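PDB 1X91: pectinesterase inhibitor 1 from Arabidopsis thaliana, which inhibits pectin methylesterases from flowers, siliques and leaves, the enzymes that strip methyl esters from cell-wall pectin. Local coordinates for residues N33-A38 / E91-G96; I83-E88 / N102-A107; L22-T27 / K39-S44; C12-N17 / A143-N148. The protein carries 1 engineered substitution. All blocks are in the same frame, centred on the assembly; numbering follows the deposited sequence. Where two conformers were deposited one is given.

Interaction 1 of 4, residues N33-A38 / E91-G96; sequences NLQALA and EHLASG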
loop_
_atom_site.group_PDB
_atom_site.type_symbol
_atom_site.label_atom_id
_atom_site.label_comp_id
_atom_site.label_asym_id
_atom_site.label_seq_id
_atom_site.Cartn_x
_atom_site.Cartn_y
_atom_site.Cartn_z
ATOM N N ASN A 33 9.134 -13.703 -12.215
ATOM C CA ASN A 33 8.930 -14.692 -11.134
ATOM C C ASN A 33 7.959 -14.083 -10.130
ATOM O O ASN A 33 8.288 -13.102 -9.525
ATOM C CB ASN A 33 10.276 -14.991 -10.455
ATOM C CG ASN A 33 10.200 -15.943 -9.265
ATOM O OD1 ASN A 33 9.401 -15.802 -8.349
ATOM N ND2 ASN A 33 11.127 -16.887 -9.240
ATOM N N LEU A 34 6.747 -14.615 -10.018
ATOM C CA LEU A 34 5.720 -13.935 -9.209
ATOM C C LEU A 34 6.069 -13.873 -7.729
ATOM O O LEU A 34 5.716 -12.910 -7.082
ATOM C CB LEU A 34 4.325 -14.545 -9.437
ATOM C CG LEU A 34 3.712 -14.256 -10.818
ATOM C CD1 LEU A 34 2.367 -14.964 -10.983
ATOM C CD2 LEU A 34 3.587 -12.781 -11.077
ATOM N N GLN A 35 6.782 -14.837 -7.204
ATOM C CA GLN A 35 7.192 -14.792 -5.811
ATOM C C GLN A 35 8.162 -13.619 -5.595
ATOM O O GLN A 35 8.054 -12.853 -4.627
ATOM C CB GLN A 35 7.795 -16.151 -5.428
ATOM C CG GLN A 35 8.314 -16.184 -4.042
ATOM C CD GLN A 35 7.313 -16.635 -2.997
ATOM O OE1 GLN A 35 6.333 -17.356 -3.297
ATOM N NE2 GLN A 35 7.575 -16.259 -1.746
ATOM N N ALA A 36 9.120 -13.458 -6.494
ATOM C CA ALA A 36 10.064 -12.365 -6.410
ATOM C C ALA A 36 9.383 -11.030 -6.594
ATOM O O ALA A 36 9.694 -10.063 -5.900
ATOM C CB ALA A 36 11.161 -12.568 -7.496
ATOM N N LEU A 37 8.451 -10.948 -7.550
ATOM C CA LEU A 37 7.723 -9.712 -7.770
ATOM C C LEU A 37 6.792 -9.349 -6.574
ATOM O O LEU A 37 6.720 -8.178 -6.216
ATOM C CB LEU A 37 6.915 -9.819 -9.049
ATOM C CG LEU A 37 6.178 -8.540 -9.447
ATOM C CD1 LEU A 37 7.191 -7.398 -9.651
ATOM C CD2 LEU A 37 5.325 -8.818 -10.676
ATOM N N ALA A 38 6.154 -10.325 -5.941
ATOM C CA ALA A 38 5.423 -10.087 -4.684
ATOM C C ALA A 38 6.315 -9.444 -3.650
ATOM O O ALA A 38 5.898 -8.484 -2.990
ATOM C CB ALA A 38 4.849 -11.386 -4.158
ATOM N N GLU A 91 5.582 -12.292 6.239
ATOM C CA GLU A 91 5.728 -13.578 6.911
ATOM C C GLU A 91 5.081 -14.670 6.155
ATOM O O GLU A 91 5.676 -15.747 6.007
ATOM C CB GLU A 91 5.189 -13.548 8.338
ATOM C CG GLU A 91 5.824 -12.526 9.279
ATOM C CD GLU A 91 7.201 -12.882 9.755
ATOM O OE1 GLU A 91 7.394 -14.061 10.078
ATOM O OE2 GLU A 91 8.067 -11.966 9.893
ATOM N N HIS A 92 3.872 -14.401 5.648
ATOM C CA HIS A 92 3.164 -15.442 4.875
ATOM C C HIS A 92 3.755 -15.641 3.503
ATOM O O HIS A 92 3.882 -16.788 3.033
ATOM C CB HIS A 92 1.664 -15.168 4.880
ATOM C CG HIS A 92 1.097 -15.378 6.244
ATOM N ND1 HIS A 92 0.735 -16.624 6.688
ATOM C CD2 HIS A 92 0.952 -14.547 7.307
ATOM C CE1 HIS A 92 0.358 -16.553 7.955
ATOM N NE2 HIS A 92 0.493 -15.302 8.356
ATOM N N LEU A 93 4.158 -14.569 2.846
ATOM C CA LEU A 93 4.884 -14.682 1.561
ATOM C C LEU A 93 6.119 -15.567 1.669
ATOM O O LEU A 93 6.338 -16.396 0.800
ATOM C CB LEU A 93 5.272 -13.326 0.994
ATOM C CG LEU A 93 6.023 -13.338 -0.349
ATOM C CD1 LEU A 93 5.216 -13.964 -1.434
ATOM C CD2 LEU A 93 6.488 -11.937 -0.712
ATOM N N ALA A 94 6.847 -15.468 2.762
ATOM C CA ALA A 94 8.085 -16.224 3.014
ATOM C C ALA A 94 7.763 -17.712 3.078
ATOM O O ALA A 94 8.614 -18.541 2.782
ATOM C CB ALA A 94 8.774 -15.781 4.263
ATOM N N SER A 95 6.551 -18.066 3.479
ATOM C CA SER A 95 6.129 -19.478 3.450
ATOM C C SER A 95 5.506 -19.914 2.125
ATOM O O SER A 95 5.046 -21.061 1.998
ATOM C CB SER A 95 5.181 -19.764 4.628
ATOM O OG SER A 95 3.910 -19.221 4.374
ATOM N N GLY A 96 5.482 -19.043 1.130
ATOM C CA GLY A 96 4.787 -19.325 -0.119
ATOM C C GLY A 96 3.266 -19.253 -0.043
ATOM O O GLY A 96 2.557 -19.714 -0.949
#
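Gln35 and Leu93 show how a side-chain amide near the start of one helix can serve the last turn of another. Gln35 NE2 donates to Leu93 O at 2.8 Å, with an N-H...O angle of 151°. The oxygen lies in the amide plane of Gln35, but the donor stands above the plane of the Leu93 carbonyl. Gly96 N approaches the other face of that carbonyl, so two N-H groups grip one oxygen. Beside this polar pair, Leu93 CD1 packs 3.3 Å from Gln35 NE2 and 3.8 Å from Ala38 CB. With CG anti to the backbone N (chi1 -179°), the leucine branch is directed at helix 34-62; Met101 of helix 98-119 touches both Leu93 and Ala38. Farther out, each helix end has its own closure: Asn33 is the N-cap and accepts from Ala36 N through OD1, while Gly96, with positive phi, completes a Schellman motif at the end of helix 66-94. With an alanine in place of Gln35, Leu93 O would probably lose its inter-helix donor and CD1 part of its cover. The joint is therefore polar at partly exposed Gln35 and apolar where buried Leu93 and Ala38 meet.

Interaction 2 of 4, residues I83-E88 / N102-A107; sequences IGNLEE and NMKVSA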
loop_
_atom_site.group_PDB
_atom_site.type_symbol
_atom_site.label_atom_id
_atom_site.label_comp_id
_atom_site.label_asym_id
_atom_site.label_seq_id
_atom_site.Cartn_x
_atom_site.Cartn_y
_atom_site.Cartn_z
ATOM N N ILE A 83 1.072 -1.058 8.664
ATOM C CA ILE A 83 2.446 -1.497 8.731
ATOM C C ILE A 83 2.538 -2.881 9.349
ATOM O O ILE A 83 3.273 -3.709 8.842
ATOM C CB ILE A 83 3.337 -0.415 9.472
ATOM C CG1 ILE A 83 3.533 0.745 8.508
ATOM C CG2 ILE A 83 4.652 -0.977 9.900
ATOM C CD1 ILE A 83 3.917 2.024 9.195
ATOM N N GLY A 84 1.818 -3.136 10.442
ATOM C CA GLY A 84 1.753 -4.471 11.005
ATOM C C GLY A 84 1.201 -5.502 10.064
ATOM O O GLY A 84 1.695 -6.625 10.014
ATOM N N ASN A 85 0.160 -5.105 9.331
ATOM C CA ASN A 85 -0.453 -6.005 8.354
ATOM C C ASN A 85 0.516 -6.322 7.259
ATOM O O ASN A 85 0.591 -7.492 6.850
ATOM C CB ASN A 85 -1.782 -5.469 7.800
ATOM C CG ASN A 85 -2.887 -5.542 8.844
ATOM O OD1 ASN A 85 -2.964 -6.518 9.566
ATOM N ND2 ASN A 85 -3.733 -4.533 8.910
ATOM N N LEU A 86 1.322 -5.360 6.821
ATOM C CA LEU A 86 2.301 -5.661 5.762
ATOM C C LEU A 86 3.452 -6.509 6.269
ATOM O O LEU A 86 3.963 -7.361 5.546
ATOM C CB LEU A 86 2.812 -4.377 5.097
ATOM C CG LEU A 86 1.781 -3.579 4.337
ATOM C CD1 LEU A 86 2.321 -2.138 4.103
ATOM C CD2 LEU A 86 1.454 -4.203 2.997
ATOM N N GLU A 87 3.800 -6.378 7.546
ATOM C CA GLU A 87 4.808 -7.238 8.187
ATOM C C GLU A 87 4.314 -8.689 8.136
ATOM O O GLU A 87 5.076 -9.576 7.812
ATOM C CB GLU A 87 5.116 -6.793 9.596
ATOM C CG GLU A 87 5.858 -5.451 9.577
ATOM C CD GLU A 87 6.148 -4.843 10.948
ATOM O OE1 GLU A 87 5.402 -5.123 11.900
ATOM O OE2 GLU A 87 7.119 -4.033 11.043
ATOM N N GLU A 88 3.027 -8.898 8.473
ATOM C CA GLU A 88 2.448 -10.262 8.428
ATOM C C GLU A 88 2.373 -10.762 7.001
ATOM O O GLU A 88 2.633 -11.943 6.749
ATOM C CB GLU A 88 1.093 -10.246 9.075
ATOM C CG GLU A 88 1.129 -10.035 10.593
ATOM C CD GLU A 88 1.984 -11.028 11.301
ATOM O OE1 GLU A 88 1.922 -12.212 10.968
ATOM O OE2 GLU A 88 2.782 -10.616 12.178
ATOM N N ASN A 102 -2.442 -12.266 0.841
ATOM C CA ASN A 102 -3.546 -11.550 0.260
ATOM C C ASN A 102 -4.486 -10.953 1.290
ATOM O O ASN A 102 -4.856 -9.796 1.222
ATOM C CB ASN A 102 -4.242 -12.517 -0.680
ATOM C CG ASN A 102 -5.263 -11.904 -1.505
ATOM O OD1 ASN A 102 -6.400 -11.703 -1.052
ATOM N ND2 ASN A 102 -4.916 -11.640 -2.798
ATOM N N MET A 103 -4.790 -11.727 2.314
ATOM C CA MET A 103 -5.688 -11.305 3.382
ATOM C C MET A 103 -5.084 -10.093 4.114
ATOM O O MET A 103 -5.766 -9.108 4.403
ATOM C CB MET A 103 -5.851 -12.426 4.435
ATOM C CG MET A 103 -6.836 -12.089 5.462
ATOM S SD MET A 103 -7.026 -13.426 6.728
ATOM C CE MET A 103 -5.511 -13.339 7.689
ATOM N N LYS A 104 -3.783 -10.203 4.388
ATOM C CA LYS A 104 -3.120 -9.123 5.123
ATOM C C LYS A 104 -2.897 -7.877 4.282
ATOM O O LYS A 104 -3.080 -6.741 4.765
ATOM C CB LYS A 104 -1.810 -9.628 5.711
ATOM C CG LYS A 104 -1.992 -10.615 6.859
ATOM C CD LYS A 104 -2.665 -9.981 8.076
ATOM C CE LYS A 104 -2.686 -10.907 9.260
ATOM N NZ LYS A 104 -3.373 -10.324 10.404
ATOM N N VAL A 105 -2.595 -8.016 2.994
ATOM C CA VAL A 105 -2.514 -6.865 2.093
ATOM C C VAL A 105 -3.860 -6.200 1.947
ATOM O O VAL A 105 -3.964 -4.970 1.919
ATOM C CB VAL A 105 -1.944 -7.262 0.740
ATOM C CG1 VAL A 105 -2.048 -6.082 -0.247
ATOM C CG2 VAL A 105 -0.529 -7.668 0.841
ATOM N N SER A 106 -4.915 -6.991 1.917
ATOM C CA SER A 106 -6.268 -6.441 1.851
ATOM C C SER A 106 -6.579 -5.547 3.061
ATOM O O SER A 106 -7.179 -4.485 2.927
ATOM C CB SER A 106 -7.298 -7.567 1.657
ATOM O OG SER A 106 -8.503 -7.067 1.096
ATOM N N ALA A 107 -6.162 -5.976 4.236
ATOM C CA ALA A 107 -6.335 -5.212 5.428
ATOM C C ALA A 107 -5.511 -3.944 5.382
ATOM O O ALA A 107 -5.995 -2.888 5.764
ATOM C CB ALA A 107 -6.010 -6.022 6.595
HETATM O O HOH W 1 -4.344 -1.876 7.944
HETATM O O HOH W 2 -1.695 -8.023 11.105
#
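Lys104 and Ala107 lie against Asn85 and Glu88, joining two consecutive helices, 98-119 and 66-94, of the four-helix bundle. The pairing is nearly antiparallel, with segment axes 165° apart in direction and 8.0 Å apart at their closest. At Lys104 the contact begins close to the backbone, CB resting 3.4 Å from Asn85 O. The chain then bends at chi2 (-65°) and runs alongside Glu88 in the same direction, CG being 3.8 Å from Glu88 CB, and roughly perpendicular to the Asn85 side chain. Its ammonium NZ does not touch the carboxylate of Glu88; a water 2.9 Å from Lys104 NZ accepts from it and donates to Asn85 OD1 over a doubtfully short 2.5 Å. An alanine here would remove that ammonium group, and would probably uncover Glu88 CB and deprive the bridging water of its donor. Val105 directs its CB away from residues 83-88, packing on Cys140 and Ala143 of helix 127-149 and on Ala89. One turn after Lys104, Ala107 places CB 3.6 Å from Asn85 ND2. Both amide ends meet water: the second water accepts from Asn85 ND2 at 2.9 Å and donates to Ala107 O at 2.9 Å.

Interaction 3 of 4, residues L22-T27 / K39-S44; sequences LKFLNT and KTTLDS
The ring of Phe24 meets Thr41 and Ser44 with its edge, both hydroxyl oxygens lying in its plane and neither over a face. Ser44 OG is 3.5 Å from Phe24 CE1, and Thr41 OG1 is 3.6 Å from Phe24 CE2, so the CE1-CZ-CE2 edge fits between two side chains one turn apart on helix 34-62. Edge C-H groups carry slight positive charge, which probably makes them tolerable neighbours for oxygen. The first torsion of Phe24, chi1 -179°, swings the ring away from its own backbone N, and the side chain spans the distance between the two segments, whose nearest CA atoms, of Phe24 and Thr41, are 9.0 Å apart. Leu139 and Ile142 of helix 127-149 also touch the ring. The Thr41 hydroxyl has its main partner elsewhere, in a hydrogen bond with Leu37 O, while its CG2 methyl lies 4.0 Å from Phe24 CE2.

The short helix is knit at its own end by side chains folding back. Asn26 ND2 donates to Leu22 O at 2.7 Å, and Thr27 OG1 to Lys23 O at 2.8 Å; in both cases the side-chain donor and the residue's own backbone N take opposite faces of the carbonyl. Leu25 meanwhile packs on Ile11 and Cys12. Elsewhere on helix 34-62, Lys39 NZ pairs with Asp43 OD1 through the syn lone pair at 2.8 Å. Phe24, touching both helix 34-62 and helix 127-149, makes one of the contacts that dock the N-terminal extension on the four-helix bundle, the alpha-hairpin this inhibitor requires for activity.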
loop_
_atom_site.group_PDB
_atom_site.type_symbol
_atom_site.label_atom_id
_atom_site.label_comp_id
_atom_site.label_asym_id
_atom_site.label_seq_id
_atom_site.Cartn_x
_atom_site.Cartn_y
_atom_site.Cartn_z
ATOM N N LEU A 22 1.688 0.194 -14.628
ATOM C CA LEU A 22 2.639 0.163 -15.729
ATOM C C LEU A 22 3.907 0.929 -15.396
ATOM O O LEU A 22 4.994 0.469 -15.654
ATOM C CB LEU A 22 1.999 0.712 -17.012
ATOM C CG LEU A 22 0.851 -0.134 -17.560
ATOM C CD1 LEU A 22 0.055 0.680 -18.621
ATOM C CD2 LEU A 22 1.294 -1.502 -18.154
ATOM N N LYS A 23 3.771 2.108 -14.811
ATOM C CA LYS A 23 4.914 2.852 -14.380
ATOM C C LYS A 23 5.751 2.046 -13.403
ATOM O O LYS A 23 6.972 1.946 -13.528
ATOM C CB LYS A 23 4.464 4.173 -13.778
ATOM C CG LYS A 23 5.584 5.076 -13.211
ATOM C CD LYS A 23 5.051 6.329 -12.531
ATOM C CE LYS A 23 4.903 7.473 -13.445
ATOM N NZ LYS A 23 4.728 8.786 -12.706
ATOM N N PHE A 24 5.083 1.489 -12.409
ATOM C CA PHE A 24 5.773 0.740 -11.360
ATOM C C PHE A 24 6.533 -0.465 -11.911
ATOM O O PHE A 24 7.743 -0.660 -11.595
ATOM C CB PHE A 24 4.747 0.351 -10.287
ATOM C CG PHE A 24 5.326 -0.423 -9.125
ATOM C CD1 PHE A 24 6.144 0.207 -8.215
ATOM C CD2 PHE A 24 5.073 -1.776 -9.007
ATOM C CE1 PHE A 24 6.684 -0.505 -7.118
ATOM C CE2 PHE A 24 5.597 -2.494 -7.916
ATOM C CZ PHE A 24 6.436 -1.846 -6.987
ATOM N N LEU A 25 5.899 -1.280 -12.739
ATOM C CA LEU A 25 6.559 -2.503 -13.178
ATOM C C LEU A 25 7.667 -2.213 -14.180
ATOM O O LEU A 25 8.689 -2.915 -14.202
ATOM C CB LEU A 25 5.579 -3.484 -13.751
ATOM C CG LEU A 25 4.465 -3.943 -12.794
ATOM C CD1 LEU A 25 3.549 -4.907 -13.442
ATOM C CD2 LEU A 25 5.061 -4.585 -11.531
ATOM N N ASN A 26 7.485 -1.186 -15.006
ATOM C CA ASN A 26 8.567 -0.809 -15.908
ATOM C C ASN A 26 9.744 -0.148 -15.203
ATOM O O ASN A 26 10.900 -0.462 -15.508
ATOM C CB ASN A 26 8.062 0.066 -17.034
ATOM C CG ASN A 26 7.268 -0.718 -18.008
ATOM O OD1 ASN A 26 7.832 -1.499 -18.793
ATOM N ND2 ASN A 26 5.954 -0.600 -17.927
ATOM N N THR A 27 9.448 0.745 -14.262
ATOM C CA THR A 27 10.499 1.511 -13.575
ATOM C C THR A 27 11.422 0.568 -12.846
ATOM O O THR A 27 12.649 0.831 -12.753
ATOM C CB THR A 27 9.879 2.548 -12.595
ATOM O OG1 THR A 27 9.235 3.579 -13.337
ATOM C CG2 THR A 27 10.998 3.318 -11.822
ATOM N N LYS A 39 7.543 -9.936 -3.513
ATOM C CA LYS A 39 8.423 -9.421 -2.457
ATOM C C LYS A 39 8.848 -7.995 -2.798
ATOM O O LYS A 39 8.811 -7.102 -1.905
ATOM C CB LYS A 39 9.616 -10.353 -2.296
ATOM C CG LYS A 39 10.718 -9.845 -1.407
ATOM C CD LYS A 39 10.237 -9.489 -0.046
ATOM C CE LYS A 39 11.391 -9.406 0.996
ATOM N NZ LYS A 39 12.303 -8.259 0.871
ATOM N N THR A 40 9.232 -7.718 -4.044
ATOM C CA THR A 40 9.648 -6.324 -4.312
ATOM C C THR A 40 8.480 -5.379 -4.217
ATOM O O THR A 40 8.673 -4.227 -3.813
ATOM C CB THR A 40 10.402 -6.101 -5.622
ATOM O OG1 THR A 40 9.609 -6.592 -6.702
ATOM C CG2 THR A 40 11.736 -6.852 -5.675
ATOM N N THR A 41 7.277 -5.807 -4.516
ATOM C CA THR A 41 6.105 -4.974 -4.380
ATOM C C THR A 41 5.814 -4.662 -2.920
ATOM O O THR A 41 5.526 -3.524 -2.574
ATOM C CB THR A 41 4.902 -5.591 -5.093
ATOM O OG1 THR A 41 5.204 -5.809 -6.502
ATOM C CG2 THR A 41 3.734 -4.638 -5.066
ATOM N N LEU A 42 5.849 -5.690 -2.092
ATOM C CA LEU A 42 5.710 -5.494 -0.651
ATOM C C LEU A 42 6.776 -4.539 -0.116
ATOM O O LEU A 42 6.480 -3.686 0.750
ATOM C CB LEU A 42 5.693 -6.833 0.092
ATOM C CG LEU A 42 4.443 -7.653 0.009
ATOM C CD1 LEU A 42 4.614 -8.906 0.886
ATOM C CD2 LEU A 42 3.229 -6.867 0.472
ATOM N N ASP A 43 8.002 -4.673 -0.571
ATOM C CA ASP A 43 9.064 -3.781 -0.115
ATOM C C ASP A 43 8.685 -2.349 -0.386
ATOM O O ASP A 43 8.818 -1.488 0.479
ATOM C CB ASP A 43 10.376 -4.107 -0.830
ATOM C CG ASP A 43 11.018 -5.421 -0.390
ATOM O OD1 ASP A 43 10.703 -5.985 0.705
ATOM O OD2 ASP A 43 11.947 -5.939 -1.095
ATOM N N SER A 44 8.213 -2.050 -1.591
ATOM C CA SER A 44 7.907 -0.660 -1.911
ATOM C C SER A 44 6.762 -0.158 -1.056
ATOM O O SER A 44 6.710 1.027 -0.639
ATOM C CB SER A 44 7.541 -0.547 -3.403
ATOM O OG SER A 44 8.672 -0.837 -4.240
#

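Interaction 4 of 4, residues C12-N17 / A143-N148; sequences CDKTLN and ALVISN
Thr15, whose methyl approaches Val145, grips Cys12 O twice: OG1 donates to it at 2.8 Å and the backbone N of Thr15 at 3.2 Å to the same oxygen. This double hold fixes the turn that presents the segment 12-17 to helix 127-149. The meeting across the contact is small and made by van der Waals touches, methyls against a carbonyl oxygen and lysine methylenes. Val145 directs its CB toward the turn and uses both methyls, CG2 lying 3.8 Å from Lys14 O and CG1 3.9 Å from Lys14 CE. The CG2 methyl is also near Thr15 CG2, at a looser 4.5 Å. The aliphatic part of the lysine passes transversely over the valine branch, with the ammonium end turning elsewhere.

Two successive bends in the lysine chain, at chi3 (-79°) and chi4 (-70°), curl its end back to the preceding residue, where Lys14 NZ makes a salt bridge with Asp13 OD1 at 2.8 Å, on the syn lone pair. The charge is therefore paired within the turn, while the methylenes cover Val145. On the helix side a similar double grip occurs: Ala143 O accepts from Ser147 N and from Ser147 OG, the latter at 2.9 Å, and that hydroxyl also bonds Asn102 ND2. Ile11 adds cover over Val145 and Ile146.

The turn is tied onward to helix 18-27 by the Cys12-Cys21 disulfide, and Asn17 OD1 accepts from Phe20 N as N-cap of that helix. Such a disulfide-closed turn leaning on the last bundle helix belongs to the N-terminal alpha-hairpin extension of the pectin methylesterase inhibitor fold.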
loop_
_atom_site.group_PDB
_atom_site.type_symbol
_atom_site.label_atom_id
_atom_site.label_comp_id
_atom_site.label_asym_id
_atom_site.label_seq_id
_atom_site.Cartn_x
_atom_site.Cartn_y
_atom_site.Cartn_z
ATOM N N CYS A 12 -1.225 -5.440 -15.260
ATOM C CA CYS A 12 -1.747 -4.159 -14.922
ATOM C C CYS A 12 -3.194 -3.982 -15.283
ATOM O O CYS A 12 -3.864 -3.151 -14.695
ATOM C CB CYS A 12 -0.870 -3.074 -15.511
ATOM S SG CYS A 12 0.747 -3.082 -14.668
ATOM N N ASP A 13 -3.684 -4.787 -16.236
ATOM C CA ASP A 13 -5.093 -4.699 -16.630
ATOM C C ASP A 13 -6.092 -5.087 -15.543
ATOM O O ASP A 13 -7.291 -4.818 -15.677
ATOM C CB ASP A 13 -5.362 -5.433 -17.971
ATOM C CG ASP A 13 -4.990 -6.901 -17.972
ATOM O OD1 ASP A 13 -4.898 -7.554 -16.898
ATOM O OD2 ASP A 13 -4.784 -7.525 -19.057
ATOM N N LYS A 14 -5.589 -5.649 -14.446
ATOM C CA LYS A 14 -6.413 -6.104 -13.343
ATOM C C LYS A 14 -6.395 -5.169 -12.135
ATOM O O LYS A 14 -6.919 -5.517 -11.061
ATOM C CB LYS A 14 -5.960 -7.496 -12.969
ATOM C CG LYS A 14 -6.384 -8.553 -13.997
ATOM C CD LYS A 14 -5.747 -9.874 -13.736
ATOM C CE LYS A 14 -4.297 -9.943 -14.233
ATOM N NZ LYS A 14 -4.123 -9.962 -15.733
ATOM N N THR A 15 -5.872 -3.962 -12.331
ATOM C CA THR A 15 -5.764 -2.936 -11.272
ATOM C C THR A 15 -6.616 -1.697 -11.525
ATOM O O THR A 15 -7.053 -1.467 -12.637
ATOM C CB THR A 15 -4.255 -2.527 -11.099
ATOM O OG1 THR A 15 -3.790 -1.814 -12.255
ATOM C CG2 THR A 15 -3.371 -3.746 -11.010
ATOM N N LEU A 16 -6.850 -0.888 -10.471
ATOM C CA LEU A 16 -7.652 0.338 -10.560
ATOM C C LEU A 16 -6.958 1.495 -11.234
ATOM O O LEU A 16 -7.616 2.372 -11.808
ATOM C CB LEU A 16 -8.111 0.806 -9.162
ATOM C CG LEU A 16 -9.469 0.325 -8.623
ATOM C CD1 LEU A 16 -9.710 -1.158 -8.733
ATOM C CD2 LEU A 16 -9.586 0.777 -7.167
ATOM N N ASN A 17 -5.616 1.498 -11.181
ATOM C CA ASN A 17 -4.842 2.514 -11.858
ATOM C C ASN A 17 -3.804 1.744 -12.664
ATOM O O ASN A 17 -2.677 1.493 -12.215
ATOM C CB ASN A 17 -4.223 3.513 -10.863
ATOM C CG ASN A 17 -3.707 4.718 -11.530
ATOM O OD1 ASN A 17 -3.257 4.656 -12.681
ATOM N ND2 ASN A 17 -3.736 5.858 -10.826
ATOM N N ALA A 143 -0.194 -6.010 -5.406
ATOM C CA ALA A 143 0.193 -7.146 -4.590
ATOM C C ALA A 143 -0.961 -8.162 -4.457
ATOM O O ALA A 143 -0.720 -9.337 -4.281
ATOM C CB ALA A 143 0.622 -6.671 -3.183
ATOM N N LEU A 144 -2.202 -7.710 -4.451
ATOM C CA LEU A 144 -3.339 -8.614 -4.377
ATOM C C LEU A 144 -3.456 -9.450 -5.632
ATOM O O LEU A 144 -3.724 -10.657 -5.563
ATOM C CB LEU A 144 -4.642 -7.830 -4.173
ATOM C CG LEU A 144 -4.834 -7.144 -2.805
ATOM C CD1 LEU A 144 -6.097 -6.320 -2.853
ATOM C CD2 LEU A 144 -4.874 -8.234 -1.763
ATOM N N VAL A 145 -3.203 -8.848 -6.763
ATOM C CA VAL A 145 -3.277 -9.596 -8.003
ATOM C C VAL A 145 -2.149 -10.633 -8.057
ATOM O O VAL A 145 -2.374 -11.804 -8.362
ATOM C CB VAL A 145 -3.208 -8.631 -9.209
ATOM C CG1 VAL A 145 -3.230 -9.418 -10.534
ATOM C CG2 VAL A 145 -4.356 -7.687 -9.192
ATOM N N ILE A 146 -0.947 -10.241 -7.669
ATOM C CA ILE A 146 0.200 -11.138 -7.626
ATOM C C ILE A 146 -0.002 -12.282 -6.651
ATOM O O ILE A 146 0.172 -13.472 -7.006
ATOM C CB ILE A 146 1.507 -10.392 -7.294
ATOM C CG1 ILE A 146 1.846 -9.315 -8.316
ATOM C CG2 ILE A 146 2.653 -11.401 -7.176
ATOM C CD1 ILE A 146 2.870 -8.270 -7.753
ATOM N N SER A 147 -0.387 -11.972 -5.431
ATOM C CA SER A 147 -0.563 -13.013 -4.420
ATOM C C SER A 147 -1.677 -14.008 -4.790
ATOM O O SER A 147 -1.594 -15.208 -4.469
ATOM C CB SER A 147 -0.805 -12.407 -3.030
ATOM O OG SER A 147 -1.930 -11.571 -2.968
ATOM N N ASN A 148 -2.726 -13.513 -5.452
ATOM C CA ASN A 148 -3.761 -14.386 -5.997
ATOM C C ASN A 148 -3.220 -15.414 -6.980
ATOM O O ASN A 148 -3.752 -16.555 -7.044
ATOM C CB ASN A 148 -4.867 -13.559 -6.660
ATOM C CG ASN A 148 -5.999 -14.407 -7.158
ATOM O OD1 ASN A 148 -6.090 -14.702 -8.346
ATOM N ND2 ASN A 148 -6.858 -14.816 -6.252
#

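From the N terminus, residues 12-17 open interaction 4, which closes only at 143-148 in helix 127-149 and therefore encloses the other three. Interaction 3 opens next at 22-27 and closes at 39-44. Interaction 1 starts inside that loop at 33-38, crosses it, and closes at 91-96. Interaction 2 opens at 83-88, crosses interaction 1 in turn, and closes at 102-107; it follows interaction 3 in series. Interactions 3 and 4 fasten the N-terminal extension to the bundle, whereas 1 and 2 join the bundle helices to one another. Leu42 touches Leu93, Leu86 and Val105, and Ile146 touches Leu37, Ala38 and Thr41, linking the contacts through the shared interior.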